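Local coordinates for protein predicted acetamidase/formamidase (Thermoanaerobacter tengcongensis, PDB 3TKK) that probably hydrolyses carbon-nitrogen bonds in linear amides such as formamide or acetamide, and binds zinc and calcium ions, at residues I13-K18 with K142-C148; P22-S28 with G64-E69. All coordinates share one frame; numbering follows the deposited sequence.

Contact 1: I13-K18 with K142-C148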
loop_
_atom_site.group_PDB
_atom_site.type_symbol
_atom_site.label_atom_id
_atom_site.label_comp_id
_atom_site.label_asym_id
_atom_site.label_seq_id
_atom_site.Cartn_x
_atom_site.Cartn_y
_atom_site.Cartn_z
ATOM N N ILE A 13 -3.738 2.776 -30.305
ATOM C CA ILE A 13 -4.007 4.214 -30.130
ATOM C C ILE A 13 -2.984 4.803 -29.163
ATOM O O ILE A 13 -2.397 4.080 -28.328
ATOM C CB ILE A 13 -5.343 4.379 -29.464
ATOM C CG1 ILE A 13 -5.328 3.676 -28.077
ATOM C CG2 ILE A 13 -6.518 3.826 -30.422
ATOM C CD1 ILE A 13 -6.616 3.699 -27.510
ATOM N N PHE A 14 -2.868 6.130 -29.138
ATOM C CA PHE A 14 -1.961 6.744 -28.204
ATOM C C PHE A 14 -2.742 7.519 -27.120
ATOM O O PHE A 14 -2.174 7.945 -26.144
ATOM C CB PHE A 14 -0.966 7.686 -29.005
ATOM C CG PHE A 14 0.061 6.864 -29.783
ATOM C CD1 PHE A 14 1.111 6.232 -29.088
ATOM C CD2 PHE A 14 -0.124 6.603 -31.138
ATOM C CE1 PHE A 14 2.013 5.439 -29.765
ATOM C CE2 PHE A 14 0.736 5.782 -31.845
ATOM C CZ PHE A 14 1.839 5.189 -31.164
ATOM N N ALA A 15 -4.029 7.785 -27.341
ATOM C CA ALA A 15 -4.802 8.459 -26.301
ATOM C C ALA A 15 -6.142 7.801 -26.262
ATOM O O ALA A 15 -6.605 7.349 -27.323
ATOM C CB ALA A 15 -4.956 10.011 -26.682
ATOM N N PHE A 16 -6.798 7.737 -25.090
ATOM C CA PHE A 16 -8.190 7.132 -25.018
ATOM C C PHE A 16 -9.150 8.215 -25.443
ATOM O O PHE A 16 -9.120 9.326 -24.864
ATOM C CB PHE A 16 -8.503 6.603 -23.615
ATOM C CG PHE A 16 -7.773 5.350 -23.302
ATOM C CD1 PHE A 16 -6.416 5.352 -23.014
ATOM C CD2 PHE A 16 -8.447 4.107 -23.358
ATOM C CE1 PHE A 16 -5.730 4.073 -22.739
ATOM C CE2 PHE A 16 -7.804 2.872 -23.102
ATOM C CZ PHE A 16 -6.421 2.874 -22.837
ATOM N N SER A 17 -9.926 7.976 -26.504
ATOM C CA SER A 17 -10.738 9.098 -26.993
ATOM C C SER A 17 -11.972 8.492 -27.610
ATOM O O SER A 17 -11.901 7.438 -28.258
ATOM C CB SER A 17 -9.979 9.938 -28.051
ATOM O OG SER A 17 -10.947 10.791 -28.715
ATOM N N LYS A 18 -13.099 9.150 -27.421
ATOM C CA LYS A 18 -14.363 8.658 -27.996
ATOM C C LYS A 18 -14.327 8.713 -29.511
ATOM O O LYS A 18 -15.182 8.099 -30.171
ATOM C CB LYS A 18 -15.547 9.521 -27.555
ATOM C CG LYS A 18 -15.465 10.970 -28.022
ATOM C CD LYS A 18 -16.766 11.668 -27.653
ATOM C CE LYS A 18 -16.513 13.120 -27.449
ATOM N NZ LYS A 18 -16.730 13.836 -28.845
ATOM N N LYS A 142 -15.701 10.141 -21.286
ATOM C CA LYS A 142 -16.923 10.796 -21.758
ATOM C C LYS A 142 -16.565 11.865 -22.767
ATOM O O LYS A 142 -17.080 11.906 -23.844
ATOM C CB LYS A 142 -17.656 11.392 -20.558
ATOM C CG LYS A 142 -19.159 11.678 -20.785
ATOM C CD LYS A 142 -19.719 12.069 -19.377
ATOM C CE LYS A 142 -20.407 13.466 -19.336
ATOM N NZ LYS A 142 -20.185 13.987 -17.927
ATOM N N GLU A 143 -15.597 12.695 -22.483
ATOM C CA GLU A 143 -15.404 13.818 -23.406
ATOM C C GLU A 143 -13.979 13.958 -23.986
ATOM O O GLU A 143 -13.664 13.308 -24.994
ATOM C CB GLU A 143 -15.934 15.117 -22.772
ATOM C CG GLU A 143 -16.098 16.318 -23.787
ATOM C CD GLU A 143 -16.747 15.900 -25.140
ATOM O OE1 GLU A 143 -16.054 15.887 -26.205
ATOM O OE2 GLU A 143 -17.960 15.574 -25.139
ATOM N N GLY A 144 -13.138 14.824 -23.403
ATOM C CA GLY A 144 -11.849 15.169 -24.051
ATOM C C GLY A 144 -10.942 13.929 -24.037
ATOM O O GLY A 144 -10.918 13.158 -23.039
ATOM N N SER A 145 -10.200 13.763 -25.130
ATOM C CA SER A 145 -9.082 12.862 -25.229
ATOM C C SER A 145 -8.115 12.839 -24.001
ATOM O O SER A 145 -7.739 13.900 -23.443
ATOM C CB SER A 145 -8.284 13.223 -26.496
ATOM O OG SER A 145 -7.174 12.343 -26.614
ATOM N N ILE A 146 -7.710 11.635 -23.602
ATOM C CA ILE A 146 -6.731 11.492 -22.550
ATOM C C ILE A 146 -5.575 10.589 -22.951
ATOM O O ILE A 146 -5.708 9.413 -23.113
ATOM C CB ILE A 146 -7.376 11.093 -21.186
ATOM C CG1 ILE A 146 -8.373 12.200 -20.749
ATOM C CG2 ILE A 146 -6.271 10.901 -20.075
ATOM C CD1 ILE A 146 -9.311 11.849 -19.503
ATOM N N ASN A 147 -4.417 11.190 -23.110
ATOM C CA ASN A 147 -3.212 10.410 -23.434
ATOM C C ASN A 147 -3.032 9.115 -22.636
ATOM O O ASN A 147 -3.160 9.147 -21.403
ATOM C CB ASN A 147 -2.004 11.325 -23.182
ATOM C CG ASN A 147 -0.720 10.755 -23.743
ATOM O OD1 ASN A 147 0.027 10.002 -23.065
ATOM N ND2 ASN A 147 -0.438 11.110 -24.995
ATOM N N CYS A 148 -2.690 8.013 -23.356
ATOM C CA CYS A 148 -2.356 6.689 -22.827
ATOM C C CYS A 148 -1.557 6.593 -21.563
ATOM O O CYS A 148 -1.740 5.652 -20.814
ATOM C CB CYS A 148 -1.645 5.880 -23.940
ATOM S SG CYS A 148 -2.965 5.351 -24.971
HETATM O O HOH W 1 -13.593 10.811 -25.130
#
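Phe16 and Cys148 meet on the buried side of a short antiparallel pairing. The sulfur approaches the ring obliquely, neither flat over the face nor in line with the edge: SG of Cys148 lies 4.7 Å from the centroid of the Phe16 ring, 56° off its normal, with the CE1 corner nearest. The sulfur is modelled too close to the Phe14 carbonyl, which makes its fine position less sure. The ring is placed there by CG standing anti to the carbonyl carbon (chi1 -73°), and Ile146 O sits at the ring edge, near its plane. A broad apolar ring suits this spot, which Pro141, Ala181 and the ring of His154 also line. Ile13 adds its CG1 to the same sulfur, at 4.2 Å.

The backbones are joined around the Phe16–Ile146 pair. Phe16 N donates a hydrogen bond to Ile146 O at 2.8 Å, and the return bond from Ile146 N to Phe16 O, 3.0 Å, is nearly straight at 171°. Next to it, Ala15 and Asn147 form a non-hydrogen-bonded pair with CA atoms 3.8 Å apart; the small methyl of Ala15 suits so close an approach and meets OG of Ser145.

Beyond the strands, a water accepts a hydrogen bond from Lys18 N and donates one to Glu143 O. Beside this bridge the long chains of Lys18 and Glu143 cross obliquely, the lysine bending at its last torsion, and Lys18 NZ forms a salt bridge with Glu143 OE1 at 3.4 Å. With an alanine in place of Lys18, the Glu143 carboxylate would probably lose its positive mate and be freer to swing in solvent. The whole is a two-stranded antiparallel sheet whose Cys148 end approaches the metal site, its side chain about 6 Å from that of the calcium ligand Asn157.

Contact 2: P22-S28 with G64-E69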
loop_
_atom_site.group_PDB
_atom_site.type_symbol
_atom_site.label_atom_id
_atom_site.label_comp_id
_atom_site.label_asym_id
_atom_site.label_seq_id
_atom_site.Cartn_x
_atom_site.Cartn_y
_atom_site.Cartn_z
ATOM N N PRO A 22 -13.230 2.099 -33.912
ATOM C CA PRO A 22 -13.108 0.739 -33.387
ATOM C C PRO A 22 -12.261 -0.061 -34.357
ATOM O O PRO A 22 -12.407 0.042 -35.605
ATOM C CB PRO A 22 -14.543 0.189 -33.468
ATOM C CG PRO A 22 -15.406 1.349 -33.438
ATOM C CD PRO A 22 -14.638 2.500 -34.122
ATOM N N ALA A 23 -11.359 -0.830 -33.774
ATOM C CA ALA A 23 -10.470 -1.710 -34.583
ATOM C C ALA A 23 -11.308 -2.915 -34.918
ATOM O O ALA A 23 -11.107 -3.573 -35.941
ATOM C CB ALA A 23 -9.205 -2.134 -33.750
ATOM N N ILE A 24 -12.255 -3.202 -34.039
ATOM C CA ILE A 24 -13.071 -4.430 -34.210
ATOM C C ILE A 24 -14.289 -4.266 -33.255
ATOM O O ILE A 24 -14.231 -3.504 -32.256
ATOM C CB ILE A 24 -12.266 -5.668 -33.872
ATOM C CG1 ILE A 24 -13.036 -6.934 -34.226
ATOM C CG2 ILE A 24 -11.781 -5.676 -32.351
ATOM C CD1 ILE A 24 -12.146 -8.272 -33.890
ATOM N N SER A 25 -15.398 -4.843 -33.679
ATOM C CA SER A 25 -16.618 -4.999 -32.884
ATOM C C SER A 25 -16.802 -6.440 -32.437
ATOM O O SER A 25 -16.695 -7.362 -33.251
ATOM C CB SER A 25 -17.891 -4.614 -33.713
ATOM O OG SER A 25 -17.973 -3.246 -33.797
ATOM N N VAL A 26 -17.115 -6.616 -31.150
ATOM C CA VAL A 26 -17.356 -7.905 -30.578
ATOM C C VAL A 26 -18.653 -7.746 -29.732
ATOM O O VAL A 26 -19.195 -6.600 -29.575
ATOM C CB VAL A 26 -16.171 -8.350 -29.674
ATOM C CG1 VAL A 26 -14.820 -8.329 -30.450
ATOM C CG2 VAL A 26 -16.071 -7.431 -28.403
ATOM N N LYS A 27 -19.125 -8.881 -29.206
ATOM C CA LYS A 27 -20.327 -8.880 -28.359
ATOM C C LYS A 27 -20.003 -9.314 -26.953
ATOM O O LYS A 27 -18.931 -9.957 -26.663
ATOM C CB LYS A 27 -21.430 -9.860 -28.911
ATOM C CG LYS A 27 -21.735 -9.717 -30.406
ATOM C CD LYS A 27 -22.751 -10.862 -30.885
ATOM C CE LYS A 27 -22.897 -10.905 -32.403
ATOM N NZ LYS A 27 -23.570 -9.646 -32.693
ATOM N N SER A 28 -20.975 -9.100 -26.078
ATOM C CA SER A 28 -20.749 -9.431 -24.642
ATOM C C SER A 28 -20.550 -10.927 -24.577
ATOM O O SER A 28 -21.358 -11.701 -25.145
ATOM C CB SER A 28 -22.008 -9.057 -23.822
ATOM O OG SER A 28 -21.783 -9.459 -22.473
ATOM N N GLY A 64 -6.208 -1.754 -29.712
ATOM C CA GLY A 64 -7.613 -1.391 -29.670
ATOM C C GLY A 64 -7.894 -0.169 -30.569
ATOM O O GLY A 64 -7.057 0.245 -31.424
ATOM N N PRO A 65 -9.091 0.421 -30.424
ATOM C CA PRO A 65 -10.065 0.070 -29.400
ATOM C C PRO A 65 -11.030 -1.012 -29.856
ATOM O O PRO A 65 -11.204 -1.274 -31.050
ATOM C CB PRO A 65 -10.801 1.413 -29.128
ATOM C CG PRO A 65 -10.503 2.279 -30.356
ATOM C CD PRO A 65 -9.495 1.563 -31.244
ATOM N N ILE A 66 -11.545 -1.743 -28.896
ATOM C CA ILE A 66 -12.550 -2.756 -29.154
ATOM C C ILE A 66 -13.955 -2.203 -28.823
ATOM O O ILE A 66 -14.213 -1.745 -27.701
ATOM C CB ILE A 66 -12.247 -3.904 -28.197
ATOM C CG1 ILE A 66 -10.813 -4.417 -28.478
ATOM C CG2 ILE A 66 -13.366 -5.002 -28.251
ATOM C CD1 ILE A 66 -10.202 -5.286 -27.202
ATOM N N PHE A 67 -14.838 -2.215 -29.807
ATOM C CA PHE A 67 -16.223 -1.800 -29.585
ATOM C C PHE A 67 -16.952 -3.022 -29.122
ATOM O O PHE A 67 -16.867 -4.086 -29.784
ATOM C CB PHE A 67 -16.785 -1.277 -30.909
ATOM C CG PHE A 67 -18.113 -0.733 -30.826
ATOM C CD1 PHE A 67 -18.326 0.680 -30.803
ATOM C CD2 PHE A 67 -19.203 -1.578 -30.739
ATOM C CE1 PHE A 67 -19.605 1.211 -30.767
ATOM C CE2 PHE A 67 -20.528 -1.070 -30.670
ATOM C CZ PHE A 67 -20.750 0.334 -30.733
ATOM N N VAL A 68 -17.643 -2.896 -27.974
ATOM C CA VAL A 68 -18.314 -4.010 -27.396
ATOM C C VAL A 68 -19.791 -3.740 -27.556
ATOM O O VAL A 68 -20.306 -2.852 -26.949
ATOM C CB VAL A 68 -17.957 -4.181 -25.877
ATOM C CG1 VAL A 68 -18.826 -5.294 -25.264
ATOM C CG2 VAL A 68 -16.397 -4.501 -25.776
ATOM N N GLU A 69 -20.459 -4.511 -28.393
ATOM C CA GLU A 69 -21.901 -4.320 -28.626
ATOM C C GLU A 69 -22.730 -4.373 -27.354
ATOM O O GLU A 69 -22.593 -5.323 -26.644
ATOM C CB GLU A 69 -22.447 -5.352 -29.645
ATOM C CG GLU A 69 -22.107 -4.835 -31.058
ATOM C CD GLU A 69 -22.480 -5.752 -32.216
ATOM O OE1 GLU A 69 -23.174 -6.777 -32.057
ATOM O OE2 GLU A 69 -22.029 -5.408 -33.320
HETATM O O HOH W 2 -23.392 -7.765 -26.781
#
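Val26 turns CG1 anti to the carbonyl carbon (chi1 -56°), which leaves CG2 between the backbone N and the carbonyl carbon, directed at Ile66; Ile66 in turn holds its CG2 anti to the backbone N. The two methyls meet at 3.6 Å, Val26 CG2 to Ile66 CG2, as the side chains cross. This is a parallel pairing of strands 24-27 and 62-69, part of a mixed beta sheet.

Beta-branched residues suit the inner face: Ile24 lies alongside Ile66, and Val26 CG2 also reaches CG2 of Val68. Tyr5, Leu32 and Val209 cover this side, from strands 4-7, 31-36 and 203-212 of the second mixed sheet, which packs against this face. The other face is more polar. There CB of Phe67 packs against Pro22 CB at 3.7 Å, its CD1 lies by Pro22 CG, and Ser25 OG lies obliquely to the ring.

In the backbone, Ile24 O accepts from Phe67 N, Phe67 O from Val26 N at 2.9 Å, and Val26 O from Glu69 N at 2.7 Å. Before them, Ala23 N donates to Pro65 O. Gly64, preceding a cis peptide, adopts backbone angles that would push any CB into the carbonyl O of the residue before it. At the far end, Lys27 and Glu69 run side by side, and Lys27 NZ meets Glu69 OE1 at 3.0 Å on its syn side, 22° out of the carboxylate plane.

In the fold
From the N terminus, strand 12-13 is followed, after a one-residue break, by strand 15-16, the first arm of contact 1; strand 24-27 follows and opens contact 2. The chain next forms strand 31-36 and returns as strand 62-69, closing the shorter loop of contact 2. Contact 1 closes much later, at 142-148, so its longer loop encloses that of contact 2 without crossing it. Ile13 joins the two contacts: its CG2 packs 3.8 Å from Pro65 CD, and its backbone bonds to Ala62. Contact 2 thus fixes a parallel strand at the side of the mixed sheet, against strands 4-7 and 203-212, while contact 1 ties the N-terminal region to the segment leading toward the metal ligand Asn157.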